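Thioesterase (Streptomyces coelicolor, PDB 3QMW) probably hydrolyses thioester bonds, as an alpha/beta-hydrolase-fold thioesterase of the prodiginine biosynthetic pathway. Local coordinates at residues 204-209 and 233-238; 133-138 and 211-216. All blocks are in the same frame, centred on the assembly; numbering follows the deposited sequence.

In the fold
Both contacts lie at the C-terminal ends of neighbouring strands in one parallel six-stranded sheet, their centres about 10 Å apart. Along the chain the segments alternate: 133-138, 204-209, 211-216, then 233-238. Contact 1 pairs strand 203-208 with the outermost strand 230-235, whereas contact 2 joins the loops that follow strands 129-132 and 203-208. Gly133 N and Phe206 O, 3.1 Å apart in a probable hydrogen bond, link the two, and His234 packs on Pro216. Loop 211-216 carries Asp211, and His239 follows segment 233-238 directly; the two are consistent with the acid and base of a Ser-His-Asp triad, so the contacts gather strand ends that probably frame the active site.

Contact 1: residues 204-209 and 233-238; sequences TAFSAA and RHLPGN
Phe206, Ser207 and Ala208 run parallel to Arg233, His234 and Leu235 as adjacent beta strands whose directions differ by 28°. The ladder is stitched at Ser207, where its N donates to Arg233 O at 3.3 Å and its O accepts Leu235 N at 3.0 Å. Beyond the paired residues, Ala209 N reaches Leu235 O at 3.1 Å and carries the connection past Ala208.

Phe206, Arg233 and Leu235 share one face of the sheet. The ring of Phe206 lies side by side with the Leu235 side chain, both pointing the same way, and CD1 of Phe206 touches CD1 of Leu235 at 3.6 Å. The same ring carbon lies 3.7 Å from Arg233 CB, so the start of the arginine chain packs obliquely against the phenyl group before its guanidinium leads away to a long, weak ion pair with Glu258. Helix 246-258 lies over this face, its Leu251 and His254 reaching Phe206.

On the other face, Ser207 OG meets the edge of the His234 imidazole, near the ring plane. His234 CG is anti to the backbone N (chi1 -173°), while Ser207 OG sits between its own backbone N and carbonyl carbon (chi1 44°). The OG to ND1 hydrogen bond is modelled at 2.4 Å, too short to be taken literally, and either atom could be the donor. Pro216 and Val219 of helix 216-220 adjoin this side, against His234 and Ser207 respectively.

Ala208 CB turns back to the first face and lies 3.2 Å from Gly237 O. The pairing closes a beta-alpha-beta unit at the sheet margin of an alpha/beta-hydrolase fold, with 233-238 leading directly to the probable catalytic histidine.

Contact 2: residues 133-138 and 211-216; sequences GSRAPH and DPIATP
A water is gripped by three backbone groups of the two loops: it accepts from Arg135 N at 3.2 Å, donates to Ile213 O at 3.1 Å and donates weakly to Gly133 O, so the two loop backbones are joined through the water. Ile213 O also faces the edge of the Arg135 guanidinium, near its plane, with NE 3.5 Å from that oxygen. Arg135 CG stands between the backbone N and the carbonyl carbon (chi1 62°), and the chain, extended at chi2, bends at chi3 (52°), which sets NE. Its NH2 lies 4.1 Å from Ile213 CG2, the two side chains crossing obliquely, while NH1 makes a salt bridge to Asp142. An alanine in place of Arg135 would probably leave Asp142 without this charged partner and open a gap alongside Ile213.

Ala214 contributes its methyl group, pressed against the turn of the other loop with CB 3.4 Å from Gly133 C. The 211-216 loop is drawn in on itself by Asp211 OD1, which accepts a weak bond from Ile213 N at 3.1 Å and another weak one from Ala214 N. The same oxygen takes a hydrogen bond from His239, as expected of a triad acid. The contact thus lies beyond strands 129-132 and 203-208, with Val219 of helix 216-220 against Ala214, Met218 against Arg135, and helix 106-120 against Ser134.

Contact 1: residues 204-209 and 233-238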
loop_
_atom_site.group_PDB
_atom_site.type_symbol
_atom_site.label_atom_id
_atom_site.label_comp_id
_atom_site.label_asym_id
_atom_site.label_seq_id
_atom_site.Cartn_x
_atom_site.Cartn_y
_atom_site.Cartn_z
ATOM N N THR D 204 -8.596 10.805 8.512
ATOM C CA THR D 204 -7.708 9.770 9.011
ATOM C C THR D 204 -6.412 10.403 9.514
ATOM O O THR D 204 -5.784 11.181 8.800
ATOM C CB THR D 204 -7.381 8.746 7.929
ATOM O OG1 THR D 204 -8.551 8.480 7.142
ATOM C CG2 THR D 204 -6.858 7.456 8.566
ATOM N N ALA D 205 -6.022 10.068 10.742
ATOM C CA ALA D 205 -4.862 10.673 11.374
ATOM C C ALA D 205 -3.837 9.621 11.780
ATOM O O ALA D 205 -4.188 8.587 12.340
ATOM C CB ALA D 205 -5.285 11.491 12.583
ATOM N N PHE D 206 -2.565 9.911 11.514
ATOM C CA PHE D 206 -1.496 8.982 11.794
ATOM C C PHE D 206 -0.628 9.480 12.919
ATOM O O PHE D 206 -0.102 10.586 12.864
ATOM C CB PHE D 206 -0.637 8.776 10.559
ATOM C CG PHE D 206 -1.390 8.245 9.394
ATOM C CD1 PHE D 206 -1.419 6.877 9.136
ATOM C CD2 PHE D 206 -2.080 9.100 8.554
ATOM C CE1 PHE D 206 -2.125 6.373 8.042
ATOM C CE2 PHE D 206 -2.793 8.601 7.463
ATOM C CZ PHE D 206 -2.814 7.238 7.210
ATOM N N SER D 207 -0.485 8.650 13.941
ATOM C CA SER D 207 0.443 8.905 15.022
ATOM C C SER D 207 1.674 8.062 14.773
ATOM O O SER D 207 1.670 7.203 13.893
ATOM C CB SER D 207 -0.194 8.560 16.365
ATOM O OG SER D 207 -0.892 7.324 16.298
ATOM N N ALA D 208 2.726 8.337 15.537
ATOM C CA ALA D 208 3.971 7.588 15.485
ATOM C C ALA D 208 4.428 7.343 16.923
ATOM O O ALA D 208 4.287 8.210 17.774
ATOM C CB ALA D 208 5.015 8.361 14.702
ATOM N N ALA D 209 4.907 6.167 17.214
ATOM C CA ALA D 209 5.275 5.826 18.561
ATOM C C ALA D 209 6.424 6.615 19.149
ATOM O O ALA D 209 6.452 6.900 20.324
ATOM C CB ALA D 209 5.544 4.409 18.636
ATOM N N ARG D 233 -4.985 5.585 12.619
ATOM C CA ARG D 233 -3.964 4.561 12.447
ATOM C C ARG D 233 -2.790 4.961 13.313
ATOM O O ARG D 233 -2.571 6.140 13.560
ATOM C CB ARG D 233 -3.519 4.442 10.996
ATOM C CG ARG D 233 -4.651 4.273 9.999
ATOM C CD ARG D 233 -5.564 3.121 10.359
ATOM N NE ARG D 233 -6.466 2.803 9.253
ATOM C CZ ARG D 233 -7.377 1.831 9.270
ATOM N NH1 ARG D 233 -7.525 1.064 10.343
ATOM N NH2 ARG D 233 -8.146 1.630 8.207
ATOM N N HIS D 234 -2.051 3.970 13.789
ATOM C CA HIS D 234 -0.907 4.212 14.654
ATOM C C HIS D 234 0.296 3.480 14.084
ATOM O O HIS D 234 0.310 2.251 14.021
ATOM C CB HIS D 234 -1.189 3.736 16.075
ATOM C CG HIS D 234 -0.118 4.101 17.050
ATOM N ND1 HIS D 234 0.151 5.405 17.399
ATOM C CD2 HIS D 234 0.748 3.336 17.752
ATOM C CE1 HIS D 234 1.139 5.429 18.275
ATOM N NE2 HIS D 234 1.516 4.186 18.510
ATOM N N LEU D 235 1.298 4.252 13.673
ATOM C CA LEU D 235 2.475 3.731 13.013
ATOM C C LEU D 235 3.659 3.733 13.967
ATOM O O LEU D 235 3.623 4.388 15.002
ATOM C CB LEU D 235 2.778 4.589 11.788
ATOM C CG LEU D 235 1.822 4.330 10.635
ATOM C CD1 LEU D 235 1.877 5.445 9.634
ATOM C CD2 LEU D 235 2.188 3.009 10.001
ATOM N N PRO D 236 4.712 2.977 13.635
ATOM C CA PRO D 236 5.927 3.016 14.436
ATOM C C PRO D 236 6.921 4.006 13.852
ATOM O O PRO D 236 6.919 4.265 12.644
ATOM C CB PRO D 236 6.457 1.592 14.308
ATOM C CG PRO D 236 6.075 1.200 12.895
ATOM C CD PRO D 236 4.799 1.965 12.564
ATOM N N GLY D 237 7.772 4.555 14.704
ATOM C CA GLY D 237 8.805 5.487 14.256
ATOM C C GLY D 237 8.583 6.895 14.770
ATOM O O GLY D 237 7.800 7.115 15.701
ATOM N N ASN D 238 9.266 7.847 14.139
ATOM C CA ASN D 238 9.416 9.187 14.689
ATOM C C ASN D 238 8.677 10.255 13.882
ATOM O O ASN D 238 7.996 9.954 12.907
ATOM C CB ASN D 238 10.914 9.511 14.856
ATOM C CG ASN D 238 11.678 9.558 13.534
ATOM O OD1 ASN D 238 11.117 9.836 12.472
ATOM N ND2 ASN D 238 12.983 9.305 13.608
#

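Contact 2: residues 133-138 and 211-216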
loop_
_atom_site.group_PDB
_atom_site.type_symbol
_atom_site.label_atom_id
_atom_site.label_comp_id
_atom_site.label_asym_id
_atom_site.label_seq_id
_atom_site.Cartn_x
_atom_site.Cartn_y
_atom_site.Cartn_z
ATOM N N GLY D 133 1.680 12.890 11.828
ATOM C CA GLY D 133 2.595 13.595 12.715
ATOM C C GLY D 133 2.155 14.992 13.116
ATOM O O GLY D 133 2.988 15.878 13.279
ATOM N N SER D 134 0.854 15.199 13.285
ATOM C CA SER D 134 0.330 16.517 13.661
ATOM C C SER D 134 -0.676 16.434 14.804
ATOM O O SER D 134 -1.615 15.642 14.761
ATOM C CB SER D 134 -0.323 17.191 12.451
ATOM O OG SER D 134 -0.875 18.449 12.801
ATOM N N ARG D 135 -0.461 17.253 15.829
ATOM C CA ARG D 135 -1.441 17.444 16.909
ATOM C C ARG D 135 -2.698 18.137 16.387
ATOM O O ARG D 135 -2.695 18.719 15.298
ATOM C CB ARG D 135 -0.837 18.302 18.019
ATOM C CG ARG D 135 -0.452 19.719 17.545
ATOM C CD ARG D 135 0.205 20.548 18.614
ATOM N NE ARG D 135 1.321 19.856 19.240
ATOM C CZ ARG D 135 2.118 20.409 20.151
ATOM N NH1 ARG D 135 1.943 21.676 20.532
ATOM N NH2 ARG D 135 3.105 19.693 20.679
ATOM N N ALA D 136 -3.765 18.087 17.172
ATOM C CA ALA D 136 -4.997 18.780 16.815
ATOM C C ALA D 136 -4.773 20.304 16.777
ATOM O O ALA D 136 -4.008 20.831 17.588
ATOM C CB ALA D 136 -6.088 18.435 17.802
ATOM N N PRO D 137 -5.437 21.012 15.840
ATOM C CA PRO D 137 -5.286 22.461 15.632
ATOM C C PRO D 137 -5.349 23.336 16.897
ATOM O O PRO D 137 -4.438 24.141 17.132
ATOM C CB PRO D 137 -6.431 22.796 14.682
ATOM C CG PRO D 137 -6.630 21.541 13.904
ATOM C CD PRO D 137 -6.300 20.405 14.811
ATOM N N HIS D 138 -6.376 23.156 17.725
ATOM C CA HIS D 138 -6.468 23.917 18.978
ATOM C C HIS D 138 -5.229 23.775 19.870
ATOM O O HIS D 138 -4.989 24.642 20.722
ATOM C CB HIS D 138 -7.744 23.574 19.777
ATOM C CG HIS D 138 -7.741 22.209 20.404
ATOM N ND1 HIS D 138 -8.460 21.149 19.888
ATOM C CD2 HIS D 138 -7.131 21.740 21.521
ATOM C CE1 HIS D 138 -8.278 20.084 20.652
ATOM N NE2 HIS D 138 -7.472 20.415 21.647
ATOM N N ASP D 211 7.379 9.622 18.502
ATOM C CA ASP D 211 7.167 11.033 18.274
ATOM C C ASP D 211 6.599 11.776 19.476
ATOM O O ASP D 211 5.504 11.524 19.891
ATOM C CB ASP D 211 6.173 11.135 17.140
ATOM C CG ASP D 211 5.942 12.505 16.712
ATOM O OD1 ASP D 211 6.705 13.360 17.126
ATOM O OD2 ASP D 211 5.002 12.733 15.951
ATOM N N PRO D 212 7.335 12.731 20.007
ATOM C CA PRO D 212 6.827 13.606 21.072
ATOM C C PRO D 212 5.834 14.669 20.595
ATOM O O PRO D 212 4.838 14.927 21.264
ATOM C CB PRO D 212 8.093 14.281 21.614
ATOM C CG PRO D 212 9.219 13.403 21.189
ATOM C CD PRO D 212 8.801 12.809 19.885
ATOM N N ILE D 213 6.103 15.267 19.442
ATOM C CA ILE D 213 5.343 16.430 18.971
ATOM C C ILE D 213 3.941 16.048 18.472
ATOM O O ILE D 213 3.076 16.911 18.331
ATOM C CB ILE D 213 6.122 17.207 17.861
ATOM C CG1 ILE D 213 7.574 17.462 18.291
ATOM C CG2 ILE D 213 5.440 18.537 17.530
ATOM C CD1 ILE D 213 7.732 17.955 19.734
ATOM N N ALA D 214 3.726 14.760 18.206
ATOM C CA ALA D 214 2.393 14.248 17.906
ATOM C C ALA D 214 2.164 12.908 18.609
ATOM O O ALA D 214 2.318 11.843 18.003
ATOM C CB ALA D 214 2.194 14.122 16.406
ATOM N N THR D 215 1.809 12.980 19.894
ATOM C CA THR D 215 1.473 11.794 20.695
ATOM C C THR D 215 0.045 11.337 20.396
ATOM O O THR D 215 -0.775 12.133 19.941
ATOM C CB THR D 215 1.592 12.067 22.219
ATOM O OG1 THR D 215 0.794 13.203 22.574
ATOM C CG2 THR D 215 3.038 12.329 22.618
ATOM N N PRO D 216 -0.257 10.053 20.650
ATOM C CA PRO D 216 -1.588 9.501 20.392
ATOM C C PRO D 216 -2.741 10.397 20.873
ATOM O O PRO D 216 -3.664 10.697 20.107
ATOM C CB PRO D 216 -1.567 8.179 21.168
ATOM C CG PRO D 216 -0.151 7.760 21.146
ATOM C CD PRO D 216 0.689 9.011 21.094
HETATM O O HOH W 1 2.568 18.352 15.635
#